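Local coordinates for protein group II chitinase (Ostrinia furnacalis, PDB 6JAV) that probably hydrolyses internal glycosidic bonds of chitin, acting here through the first catalytic domain of a longer insect chitinase of glycosyl hydrolase family 18, at residues A[79-84]-A[118-123]. Numbering follows the deposited sequence.
Sequences VSLALG and YGFDGL
L81 and F120 meet where two parallel strands of the family 18 TIM barrel begin to pair, and they illustrate how the residues entering a barrel strand can be fixed by both backbone and side chain. The L81 side chain stands over one face of the F120 ring. Its CB lies 3.7 Å from the ring centroid and only 4° off the ring normal, a CH-pi contact over the centre of the ring. From there CG runs anti to the backbone N (chi1 177°), and the two methyls divide the far rim: CD1 reaches CZ at 4.0 Å, while CD2 faces CE2 at a similar separation. V79 O lies near the plane of the same ring, at its edge, and V79 CG1 touches CD1 and CE1.

D121 holds V79 at two points. Its amide N donates to V79 O at 2.7 Å, nearly in line with the carbonyl, and its carboxylate OD2 takes the V79 N-H through the anti lone pair (2.9 Å). One residue thus serves both polar backbone atoms of V79, the side chain standing in for a strand carbonyl. Regular pairing follows as L81 N bonds to G122 O at 3.0 Å, and L123 CA lies close to L81 O in a CA-H...O contact. On the other face of the strands, a water touches S80 OG and makes a weak bond to L123 O. G122 N is buried without a partner.

A Schellman motif with G119 as its C' residue ends helix 101-118 and turns the chain toward strand 122-126. That helix covers L81 and F120 through L115, Y66 of helix 65-70 meets the F120 ring edge-to-face, and strand 38-46 pairs with 78-84 on the side away from 122-126.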
loop_
_atom_site.group_PDB
_atom_site.type_symbol
_atom_site.label_atom_id
_atom_site.label_comp_id
_atom_site.label_asym_id
_atom_site.label_seq_id
_atom_site.Cartn_x
_atom_site.Cartn_y
_atom_site.Cartn_z
ATOM N N VAL A 79 6.045 -14.595 4.348
ATOM C CA VAL A 79 6.005 -14.144 2.951
ATOM C C VAL A 79 4.660 -14.543 2.354
ATOM O O VAL A 79 4.358 -15.740 2.223
ATOM C CB VAL A 79 7.163 -14.727 2.128
ATOM C CG1 VAL A 79 7.091 -14.196 0.705
ATOM C CG2 VAL A 79 8.473 -14.321 2.734
ATOM N N SER A 80 3.819 -13.554 2.030
ATOM C CA SER A 80 2.506 -13.801 1.445
ATOM C C SER A 80 2.473 -13.381 -0.019
ATOM O O SER A 80 3.286 -12.574 -0.480
ATOM C CB SER A 80 1.433 -13.003 2.179
ATOM O OG SER A 80 1.300 -13.470 3.515
ATOM N N LEU A 81 1.511 -13.929 -0.742
ATOM C CA LEU A 81 1.275 -13.554 -2.123
ATOM C C LEU A 81 0.017 -12.689 -2.179
ATOM O O LEU A 81 -1.021 -13.077 -1.623
ATOM C CB LEU A 81 1.067 -14.816 -2.968
ATOM C CG LEU A 81 0.730 -14.556 -4.438
ATOM C CD1 LEU A 81 1.830 -13.758 -5.155
ATOM C CD2 LEU A 81 0.496 -15.889 -5.115
ATOM N N ALA A 82 0.105 -11.514 -2.820
ATOM C CA ALA A 82 -1.068 -10.652 -2.971
ATOM C C ALA A 82 -1.776 -10.921 -4.283
ATOM O O ALA A 82 -1.149 -11.103 -5.330
ATOM C CB ALA A 82 -0.719 -9.165 -2.905
ATOM N N LEU A 83 -3.100 -10.910 -4.235
ATOM C CA LEU A 83 -3.934 -11.079 -5.406
ATOM C C LEU A 83 -4.644 -9.774 -5.706
ATOM O O LEU A 83 -5.335 -9.228 -4.835
ATOM C CB LEU A 83 -4.972 -12.165 -5.123
ATOM C CG LEU A 83 -6.062 -12.342 -6.172
ATOM C CD1 LEU A 83 -5.459 -12.861 -7.489
ATOM C CD2 LEU A 83 -7.091 -13.330 -5.658
ATOM N N GLY A 84 -4.484 -9.291 -6.926
ATOM C CA GLY A 84 -5.248 -8.144 -7.384
ATOM C C GLY A 84 -4.372 -6.946 -7.708
ATOM O O GLY A 84 -3.543 -7.001 -8.620
ATOM N N TYR A 118 4.242 -22.976 -4.169
ATOM C CA TYR A 118 5.367 -22.057 -4.183
ATOM C C TYR A 118 5.909 -21.724 -2.804
ATOM O O TYR A 118 6.883 -20.969 -2.711
ATOM C CB TYR A 118 5.011 -20.789 -4.965
ATOM C CG TYR A 118 4.694 -21.149 -6.380
ATOM C CD1 TYR A 118 5.710 -21.545 -7.255
ATOM C CD2 TYR A 118 3.389 -21.170 -6.841
ATOM C CE1 TYR A 118 5.417 -21.909 -8.560
ATOM C CE2 TYR A 118 3.087 -21.542 -8.157
ATOM C CZ TYR A 118 4.119 -21.916 -9.004
ATOM O OH TYR A 118 3.865 -22.285 -10.298
ATOM N N GLY A 119 5.325 -22.265 -1.737
ATOM C CA GLY A 119 5.860 -22.065 -0.403
ATOM C C GLY A 119 5.440 -20.785 0.281
ATOM O O GLY A 119 6.074 -20.392 1.264
ATOM N N PHE A 120 4.387 -20.125 -0.193
ATOM C CA PHE A 120 3.951 -18.896 0.466
ATOM C C PHE A 120 3.298 -19.208 1.805
ATOM O O PHE A 120 2.669 -20.258 1.987
ATOM C CB PHE A 120 2.948 -18.154 -0.416
ATOM C CG PHE A 120 3.575 -17.448 -1.596
ATOM C CD1 PHE A 120 4.266 -16.248 -1.413
ATOM C CD2 PHE A 120 3.480 -17.982 -2.891
ATOM C CE1 PHE A 120 4.843 -15.583 -2.494
ATOM C CE2 PHE A 120 4.069 -17.319 -3.983
ATOM C CZ PHE A 120 4.752 -16.127 -3.774
ATOM N N ASP A 121 3.451 -18.276 2.751
ATOM C CA ASP A 121 2.876 -18.392 4.085
ATOM C C ASP A 121 1.442 -17.902 4.168
ATOM O O ASP A 121 0.807 -18.087 5.207
ATOM C CB ASP A 121 3.674 -17.550 5.085
ATOM C CG ASP A 121 5.023 -18.121 5.384
ATOM O OD1 ASP A 121 5.108 -19.353 5.680
ATOM O OD2 ASP A 121 5.997 -17.348 5.343
ATOM N N GLY A 122 0.921 -17.277 3.121
ATOM C CA GLY A 122 -0.434 -16.749 3.201
ATOM C C GLY A 122 -0.807 -16.030 1.921
ATOM O O GLY A 122 -0.007 -15.904 0.982
ATOM N N LEU A 123 -2.055 -15.559 1.905
ATOM C CA LEU A 123 -2.657 -14.833 0.801
ATOM C C LEU A 123 -3.063 -13.456 1.311
ATOM O O LEU A 123 -3.605 -13.338 2.413
ATOM C CB LEU A 123 -3.925 -15.573 0.345
ATOM C CG LEU A 123 -4.669 -14.953 -0.841
ATOM C CD1 LEU A 123 -3.841 -14.958 -2.095
ATOM C CD2 LEU A 123 -5.977 -15.742 -1.087
HETATM O O HOH W 1 -1.320 -12.809 4.173
#